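Local structure of 5'-tyrosyl-DNA phosphodiesterase (Caenorhabditis elegans, 4FVA) at residues 65-71 with 83-89. The protein belongs to the endonuclease/exonuclease/phosphatase family, with a DNase I-like fold, and carries a bound magnesium ion. Numbering follows the deposited sequence.
Sequences QSLYKIY and ILVSKMF. With EDO (1,2-ethanediol), chain H.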
ATOM      1  N   GLN A  65      15.396   8.293   2.223  1.00 27.46           N
ATOM      2  CA  GLN A  65      16.210   7.981   1.052  1.00 29.79           C
ATOM      3  C   GLN A  65      17.607   7.509   1.438  1.00 33.66           C
ATOM      4  O   GLN A  65      18.347   6.968   0.607  1.00 30.15           O
ATOM      5  CB  GLN A  65      16.287   9.170   0.085  1.00 35.54           C
ATOM      6  CG  GLN A  65      17.112  10.357   0.588  1.00 46.23           C
ATOM      7  CD  GLN A  65      17.137  11.514  -0.409  1.00 54.79           C
ATOM      8  OE1 GLN A  65      16.193  12.298  -0.484  1.00 61.15           O
ATOM      9  NE2 GLN A  65      18.217  11.617  -1.181  1.00 50.75           N
ATOM     10  N   SER A  66      17.972   7.687   2.701  1.00 31.13           N
ATOM     11  CA  SER A  66      19.256   7.164   3.153  1.00 32.21           C
ATOM     12  C   SER A  66      19.173   5.642   3.267  1.00 34.51           C
ATOM     13  O   SER A  66      20.196   4.962   3.307  1.00 40.32           O
ATOM     14  CB  SER A  66      19.679   7.796   4.486  1.00 35.91           C
ATOM     15  OG  SER A  66      18.837   7.394   5.548  1.00 38.52           O
ATOM     16  N   LEU A  67      17.951   5.117   3.344  1.00 33.48           N
ATOM     17  CA  LEU A  67      17.718   3.674   3.528  1.00 37.40           C
ATOM     18  C   LEU A  67      17.042   3.006   2.316  1.00 35.25           C
ATOM     19  O   LEU A  67      17.131   1.785   2.137  1.00 29.38           O
ATOM     20  CB  LEU A  67      16.845   3.435   4.766  1.00 37.31           C
ATOM     21  CG  LEU A  67      17.453   3.456   6.169  1.00 47.21           C
ATOM     22  CD1 LEU A  67      18.399   4.636   6.347  1.00 51.19           C
ATOM     23  CD2 LEU A  67      16.344   3.480   7.236  1.00 42.16           C
ATOM     24  N   TYR A  68      16.336   3.810   1.523  1.00 24.21           N
ATOM     25  CA  TYR A  68      15.509   3.328   0.425  1.00 19.19           C
ATOM     26  C   TYR A  68      15.729   4.122  -0.850  1.00 20.37           C
ATOM     27  O   TYR A  68      16.123   5.290  -0.791  1.00 22.61           O
ATOM     28  CB  TYR A  68      14.016   3.464   0.793  1.00 19.18           C
ATOM     29  CG  TYR A  68      13.556   2.601   1.943  1.00 22.24           C
ATOM     30  CD1 TYR A  68      13.141   1.296   1.719  1.00 19.45           C
ATOM     31  CD2 TYR A  68      13.489   3.099   3.241  1.00 26.81           C
ATOM     32  CE1 TYR A  68      12.693   0.500   2.759  1.00 26.57           C
ATOM     33  CE2 TYR A  68      13.043   2.300   4.296  1.00 25.07           C
ATOM     34  CZ  TYR A  68      12.656   1.004   4.039  1.00 20.02           C
ATOM     35  OH  TYR A  68      12.211   0.191   5.047  1.00 20.32           O
ATOM     36  N   LYS A  69      15.457   3.508  -1.999  1.00 20.60           N
ATOM     37  CA  LYS A  69      15.180   4.299  -3.201  1.00 24.51           C
ATOM     38  C   LYS A  69      13.701   4.724  -3.142  1.00 27.37           C
ATOM     39  O   LYS A  69      12.827   3.905  -2.815  1.00 21.60           O
ATOM     40  CB  LYS A  69      15.428   3.492  -4.472  1.00 19.23           C
ATOM     41  CG  LYS A  69      16.892   3.089  -4.723  1.00 23.07           C
ATOM     42  CD  LYS A  69      16.977   2.091  -5.893  1.00 26.04           C
ATOM     43  CE  LYS A  69      18.432   1.813  -6.249  1.00 27.15           C
ATOM     44  NZ  LYS A  69      18.552   0.721  -7.242  1.00 22.21           N
ATOM     45  N   ILE A  70      13.417   5.994  -3.418  1.00 22.20           N
ATOM     46  CA  ILE A  70      12.046   6.495  -3.312  1.00 18.17           C
ATOM     47  C   ILE A  70      11.522   6.920  -4.686  1.00 22.18           C
ATOM     48  O   ILE A  70      12.140   7.746  -5.375  1.00 20.23           O
ATOM     49  CB  ILE A  70      11.955   7.708  -2.364  1.00 25.24           C
ATOM     50  CG1 ILE A  70      12.578   7.389  -1.005  1.00 23.47           C
ATOM     51  CG2 ILE A  70      10.501   8.182  -2.213  1.00 18.30           C
ATOM     52  CD1 ILE A  70      12.540   8.558  -0.063  1.00 24.85           C
ATOM     53  N   TYR A  71      10.366   6.373  -5.070  1.00 19.68           N
ATOM     54  CA  TYR A  71       9.715   6.727  -6.325  1.00 17.59           C
ATOM     55  C   TYR A  71       8.336   7.300  -6.034  1.00 20.81           C
ATOM     56  O   TYR A  71       7.495   6.626  -5.446  1.00 17.73           O
ATOM     57  CB  TYR A  71       9.650   5.522  -7.294  1.00 17.56           C
ATOM     58  CG  TYR A  71      11.038   5.060  -7.686  1.00 17.43           C
ATOM     59  CD1 TYR A  71      11.674   5.623  -8.782  1.00 19.63           C
ATOM     60  CD2 TYR A  71      11.729   4.131  -6.929  1.00 17.59           C
ATOM     61  CE1 TYR A  71      12.960   5.260  -9.131  1.00 17.29           C
ATOM     62  CE2 TYR A  71      13.014   3.750  -7.268  1.00 17.59           C
ATOM     63  CZ  TYR A  71      13.617   4.334  -8.380  1.00 17.44           C
ATOM     64  OH  TYR A  71      14.882   3.983  -8.744  1.00 17.93           O
ATOM     65  N   ILE A  83       6.497   4.542  -3.806  1.00 18.10           N
ATOM     66  CA  ILE A  83       6.999   3.195  -3.583  1.00 18.18           C
ATOM     67  C   ILE A  83       8.448   3.344  -3.147  1.00 21.52           C
ATOM     68  O   ILE A  83       9.241   4.001  -3.839  1.00 18.08           O
ATOM     69  CB  ILE A  83       6.907   2.331  -4.868  1.00 18.46           C
ATOM     70  CG1 ILE A  83       5.448   2.251  -5.355  1.00 17.93           C
ATOM     71  CG2 ILE A  83       7.489   0.911  -4.629  1.00 18.06           C
ATOM     72  CD1 ILE A  83       5.272   1.450  -6.633  1.00 17.74           C
ATOM     73  N   LEU A  84       8.783   2.775  -1.995  1.00 18.49           N
ATOM     74  CA  LEU A  84      10.159   2.798  -1.505  1.00 21.32           C
ATOM     75  C   LEU A  84      10.692   1.381  -1.519  1.00 20.84           C
ATOM     76  O   LEU A  84      10.024   0.460  -1.028  1.00 18.79           O
ATOM     77  CB  LEU A  84      10.246   3.378  -0.086  1.00 18.88           C
ATOM     78  CG  LEU A  84       9.887   4.853   0.139  1.00 22.95           C
ATOM     79  CD1 LEU A  84       8.366   5.091   0.062  1.00 18.84           C
ATOM     80  CD2 LEU A  84      10.441   5.339   1.476  1.00 20.46           C
ATOM     81  N   VAL A  85      11.897   1.213  -2.062  1.00 23.45           N
ATOM     82  CA  VAL A  85      12.534  -0.090  -2.122  1.00 18.63           C
ATOM     83  C   VAL A  85      13.966  -0.057  -1.600  1.00 19.45           C
ATOM     84  O   VAL A  85      14.634   0.975  -1.620  1.00 20.30           O
ATOM     85  CB  VAL A  85      12.544  -0.673  -3.554  1.00 18.37           C
ATOM     86  CG1 VAL A  85      11.100  -0.913  -4.072  1.00 18.24           C
ATOM     87  CG2 VAL A  85      13.328   0.252  -4.482  1.00 18.18           C
ATOM     88  N   SER A  86      14.426  -1.208  -1.134  1.00 27.25           N
ATOM     89  CA  SER A  86      15.821  -1.384  -0.767  1.00 27.00           C
ATOM     90  C   SER A  86      16.747  -0.848  -1.862  1.00 24.57           C
ATOM     91  O   SER A  86      16.399  -0.866  -3.043  1.00 18.67           O
ATOM     92  CB  SER A  86      16.098  -2.872  -0.555  1.00 31.70           C
ATOM     93  OG  SER A  86      17.488  -3.101  -0.482  1.00 37.34           O
ATOM     94  N   LYS A  87      17.912  -0.340  -1.472  1.00 29.56           N
ATOM     95  CA  LYS A  87      18.877   0.138  -2.465  1.00 30.19           C
ATOM     96  C   LYS A  87      19.406  -1.006  -3.322  1.00 29.59           C
ATOM     97  O   LYS A  87      20.011  -0.778  -4.369  1.00 30.86           O
ATOM     98  CB  LYS A  87      20.025   0.907  -1.805  1.00 31.16           C
ATOM     99  CG  LYS A  87      19.602   2.286  -1.353  1.00 37.32           C
ATOM    100  CD  LYS A  87      20.507   2.832  -0.292  1.00 43.74           C
ATOM    101  CE  LYS A  87      20.192   4.299  -0.059  1.00 51.99           C
ATOM    102  NZ  LYS A  87      20.116   5.019  -1.357  1.00 58.72           N
ATOM    103  N   MET A  88      19.167  -2.235  -2.866  1.00 24.54           N
ATOM    104  CA  MET A  88      19.547  -3.429  -3.620  1.00 32.45           C
ATOM    105  C   MET A  88      18.543  -3.778  -4.722  1.00 36.05           C
ATOM    106  O   MET A  88      18.809  -4.638  -5.571  1.00 39.20           O
ATOM    107  CB  MET A  88      19.741  -4.622  -2.684  1.00 31.71           C
ATOM    108  CG  MET A  88      21.163  -4.806  -2.190  1.00 33.26           C
ATOM    109  SD  MET A  88      21.280  -6.212  -1.055  1.00121.46           S
ATOM    110  CE  MET A  88      19.754  -7.090  -1.403  1.00 67.19           C
ATOM    111  N   PHE A  89      17.377  -3.140  -4.684  1.00 20.82           N
ATOM    112  CA  PHE A  89      16.375  -3.340  -5.724  1.00 20.65           C
ATOM    113  C   PHE A  89      16.879  -2.666  -7.005  1.00 18.05           C
ATOM    114  O   PHE A  89      17.130  -1.460  -7.030  1.00 22.16           O
ATOM    115  CB  PHE A  89      15.043  -2.742  -5.253  1.00 20.72           C
ATOM    116  CG  PHE A  89      13.844  -3.177  -6.048  1.00 18.05           C
ATOM    117  CD1 PHE A  89      13.524  -2.572  -7.249  1.00 20.40           C
ATOM    118  CD2 PHE A  89      13.034  -4.198  -5.580  1.00 18.16           C
ATOM    119  CE1 PHE A  89      12.402  -2.955  -7.971  1.00 21.43           C
ATOM    120  CE2 PHE A  89      11.899  -4.604  -6.302  1.00 24.79           C
ATOM    121  CZ  PHE A  89      11.584  -3.982  -7.494  1.00 22.19           C
TER
HETATM  122  C1  EDO H 404      15.954  -1.199   4.434  1.00 56.13           C
HETATM  123  O1  EDO H 404      16.976  -0.292   4.008  1.00 59.53           O
HETATM  124  C2  EDO H 404      15.815  -2.306   3.397  1.00 62.03           C
HETATM  125  O2  EDO H 404      17.035  -2.419   2.656  1.00 69.04           O
HETATM  126  O   HOH W   1      18.574  -0.462   1.285  1.00 28.60           O
HETATM  127  O   HOH W   2      17.569   6.987  -2.459  1.00 37.97           O
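Lys69 and Val85 pair through both of their backbone groups, Lys69 N to Val85 O at 2.7 Å and Val85 N to Lys69 O at 2.9 Å, and Tyr71 repeats the pattern with Ile83. The strand axes run at 156°, so the pairing is antiparallel. Between these hydrogen-bonded pairs sits the non-hydrogen-bonded pair Ile70 and Leu84, whose side chains run next to each other in the same direction, CG1 of Ile70 being 3.9 Å from CD2 of Leu84. CB of Tyr68 packs on CB of Leu84, the two side chains nearly perpendicular to each other, while Tyr68 OH bonds to Pro45 O. This is the tight part: Leu84 also touches Leu48 and Leu50 of strand 47-53, and on the other face Ile83 and Val85 reach Leu122 of the second sheet.

Toward Lys87 and Gln65 the contact opens to solvent, and lysines and water bridge the two segments. Lys69, stretched out from CG to NZ (chi2 171°), runs beside the turn and delivers NZ to Phe89 O at 2.6 Å. Lys87 turns back at its last torsion (chi4 -48°), bringing NZ to Gln65 O in a weak bond. One water links Leu67 O to Lys87 N, and an ethanediol, probably from the crystallisation liquor, bonds to Leu67 O through O1. Ser86 OG accepts from Met88 N at 3.0 Å, an ST turn inside the type I turn Ser86-Phe89. Strands 68-72 and 80-86 thus form an antiparallel beta hairpin, with 68-72 the outermost strand, within the chain, of one of the two sheets of the DNase I-like alpha/beta sandwich.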